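Long-range contact in intramolecular trans-sialidase (Macrobdella decora, PDB 3SLI), which cleaves sialic acid from sialoglycoconjugates by intramolecular trans-sialylation, releasing it as 2,7-anhydro-Neu5Ac: residues 6-11 with 174-179. Numbering follows the deposited sequence.
Sequences LMEKNN and DIKVYS
L6 and V177 meet at a classic beta bulge, where L6 and M7 together face the single residue V177. The carbonyl oxygen of V177 takes a short bond from L6 N (2.7 Å) and a second, weak one from M7 N, while V177 N returns a bond to M7 O at 2.9 Å. The isobutyl group of L6, its CG anti to the carbonyl carbon (chi1 -60°), lies against CB of S179, with CD1 4.0 Å away. Beyond the bulge the strands pair in regular antiparallel fashion, K9 and I175 exchanging two backbone bonds and packing K9 CB 3.5 Å from I175 CG2. On this face V177 CB also packs 4.2 Å from M7 CB.

E8, N10, D174 and K176 point to the opposite face. The chains of E8 and K176 lie alongside each other, and K176 bends at its last torsion (chi4 59°), bringing NZ to D174 OD2 at 2.9 Å; its salt bridge to E8 OE2 is longer and weak. D174 OD1 uses its anti lone pair to accept a bond from N10 ND2 (3.3 Å), lying 24° out of the N10 amide plane. Reaching both carboxylates, the ammonium group probably offsets their mutual repulsion.

The ladder pairs strand 5-14, the first of its sheet, with strand 170-178, the last in sequence, in the concanavalin-like N-terminal domain. Strand 170-178 pairs on its other edge with strand 37-45, and helix 28-31 packs against L6 and M7.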
loop_
_atom_site.group_PDB
_atom_site.type_symbol
_atom_site.label_atom_id
_atom_site.label_comp_id
_atom_site.label_asym_id
_atom_site.label_seq_id
_atom_site.Cartn_x
_atom_site.Cartn_y
_atom_site.Cartn_z
ATOM N N LEU A 6 -14.316 -16.556 -34.075
ATOM C CA LEU A 6 -14.805 -17.923 -34.198
ATOM C C LEU A 6 -16.141 -18.076 -33.485
ATOM O O LEU A 6 -16.976 -18.886 -33.880
ATOM C CB LEU A 6 -13.811 -18.912 -33.570
ATOM C CG LEU A 6 -12.387 -18.994 -34.120
ATOM C CD1 LEU A 6 -11.629 -20.104 -33.398
ATOM C CD2 LEU A 6 -12.420 -19.248 -35.638
ATOM N N MET A 7 -16.356 -17.271 -32.446
ATOM C CA MET A 7 -17.569 -17.376 -31.657
ATOM C C MET A 7 -17.812 -16.076 -30.902
ATOM O O MET A 7 -16.867 -15.431 -30.453
ATOM C CB MET A 7 -17.376 -18.526 -30.658
ATOM C CG MET A 7 -18.585 -18.945 -29.854
ATOM S SD MET A 7 -18.132 -20.297 -28.714
ATOM C CE MET A 7 -18.280 -21.744 -29.791
ATOM N N GLU A 8 -19.074 -15.684 -30.791
ATOM C CA GLU A 8 -19.447 -14.483 -30.066
ATOM C C GLU A 8 -20.799 -14.738 -29.438
ATOM O O GLU A 8 -21.660 -15.390 -30.035
ATOM C CB GLU A 8 -19.508 -13.260 -30.982
ATOM C CG GLU A 8 -19.846 -11.980 -30.224
ATOM C CD GLU A 8 -19.823 -10.729 -31.084
ATOM O OE1 GLU A 8 -18.953 -10.618 -31.974
ATOM O OE2 GLU A 8 -20.667 -9.839 -30.844
ATOM N N LYS A 9 -20.972 -14.260 -28.213
ATOM C CA LYS A 9 -22.221 -14.442 -27.491
ATOM C C LYS A 9 -22.436 -13.189 -26.653
ATOM O O LYS A 9 -21.473 -12.530 -26.251
ATOM C CB LYS A 9 -22.133 -15.687 -26.603
ATOM C CG LYS A 9 -23.449 -16.422 -26.412
ATOM C CD LYS A 9 -23.897 -17.117 -27.691
ATOM C CE LYS A 9 -25.163 -17.916 -27.455
ATOM N NZ LYS A 9 -26.255 -17.068 -26.912
ATOM N N ASN A 10 -23.691 -12.887 -26.351
ATOM C CA ASN A 10 -24.010 -11.680 -25.607
ATOM C C ASN A 10 -25.137 -11.884 -24.589
ATOM O O ASN A 10 -26.056 -12.669 -24.820
ATOM C CB ASN A 10 -24.370 -10.582 -26.623
ATOM C CG ASN A 10 -24.860 -9.314 -25.974
ATOM O OD1 ASN A 10 -26.046 -8.988 -26.047
ATOM N ND2 ASN A 10 -23.953 -8.576 -25.347
ATOM N N ASN A 11 -25.027 -11.193 -23.451
ATOM C CA ASN A 11 -26.010 -11.233 -22.363
ATOM C C ASN A 11 -26.477 -12.626 -21.946
ATOM O O ASN A 11 -27.658 -12.956 -22.046
ATOM C CB ASN A 11 -27.213 -10.336 -22.692
ATOM C CG ASN A 11 -26.809 -8.887 -22.967
ATOM O OD1 ASN A 11 -25.746 -8.427 -22.534
ATOM N ND2 ASN A 11 -27.651 -8.165 -23.698
ATOM N N ASP A 174 -20.624 -10.312 -22.394
ATOM C CA ASP A 174 -20.208 -10.509 -23.767
ATOM C C ASP A 174 -18.963 -11.376 -23.810
ATOM O O ASP A 174 -18.173 -11.384 -22.866
ATOM C CB ASP A 174 -19.897 -9.144 -24.404
ATOM C CG ASP A 174 -19.865 -9.193 -25.923
ATOM O OD1 ASP A 174 -20.948 -9.088 -26.547
ATOM O OD2 ASP A 174 -18.760 -9.333 -26.492
ATOM N N ILE A 175 -18.831 -12.154 -24.877
ATOM C CA ILE A 175 -17.656 -12.978 -25.090
ATOM C C ILE A 175 -17.366 -13.038 -26.586
ATOM O O ILE A 175 -18.282 -13.162 -27.399
ATOM C CB ILE A 175 -17.782 -14.426 -24.530
ATOM C CG1 ILE A 175 -16.460 -15.169 -24.767
ATOM C CG2 ILE A 175 -18.954 -15.177 -25.170
ATOM C CD1 ILE A 175 -16.436 -16.586 -24.264
ATOM N N LYS A 176 -16.095 -12.880 -26.927
ATOM C CA LYS A 176 -15.619 -12.933 -28.303
ATOM C C LYS A 176 -14.372 -13.798 -28.284
ATOM O O LYS A 176 -13.471 -13.586 -27.461
ATOM C CB LYS A 176 -15.252 -11.537 -28.818
ATOM C CG LYS A 176 -16.433 -10.651 -29.168
ATOM C CD LYS A 176 -15.954 -9.281 -29.615
ATOM C CE LYS A 176 -17.105 -8.432 -30.142
ATOM N NZ LYS A 176 -18.178 -8.212 -29.127
ATOM N N VAL A 177 -14.345 -14.801 -29.153
ATOM C CA VAL A 177 -13.213 -15.714 -29.256
ATOM C C VAL A 177 -12.628 -15.540 -30.657
ATOM O O VAL A 177 -13.345 -15.722 -31.651
ATOM C CB VAL A 177 -13.666 -17.191 -29.072
ATOM C CG1 VAL A 177 -12.468 -18.124 -29.103
ATOM C CG2 VAL A 177 -14.437 -17.355 -27.773
ATOM N N TYR A 178 -11.348 -15.161 -30.722
ATOM C CA TYR A 178 -10.608 -14.946 -31.976
ATOM C C TYR A 178 -9.553 -16.029 -32.164
ATOM O O TYR A 178 -8.918 -16.452 -31.200
ATOM C CB TYR A 178 -9.847 -13.618 -31.932
ATOM C CG TYR A 178 -10.693 -12.384 -31.791
ATOM C CD1 TYR A 178 -11.224 -12.016 -30.557
ATOM C CD2 TYR A 178 -10.943 -11.561 -32.892
ATOM C CE1 TYR A 178 -11.985 -10.859 -30.417
ATOM C CE2 TYR A 178 -11.700 -10.401 -32.768
ATOM C CZ TYR A 178 -12.218 -10.057 -31.529
ATOM O OH TYR A 178 -12.973 -8.911 -31.399
ATOM N N SER A 179 -9.330 -16.446 -33.405
ATOM C CA SER A 179 -8.303 -17.442 -33.682
ATOM C C SER A 179 -6.945 -16.746 -33.725
ATOM O O SER A 179 -5.899 -17.377 -33.563
ATOM C CB SER A 179 -8.560 -18.110 -35.036
ATOM O OG SER A 179 -8.474 -17.155 -36.081
#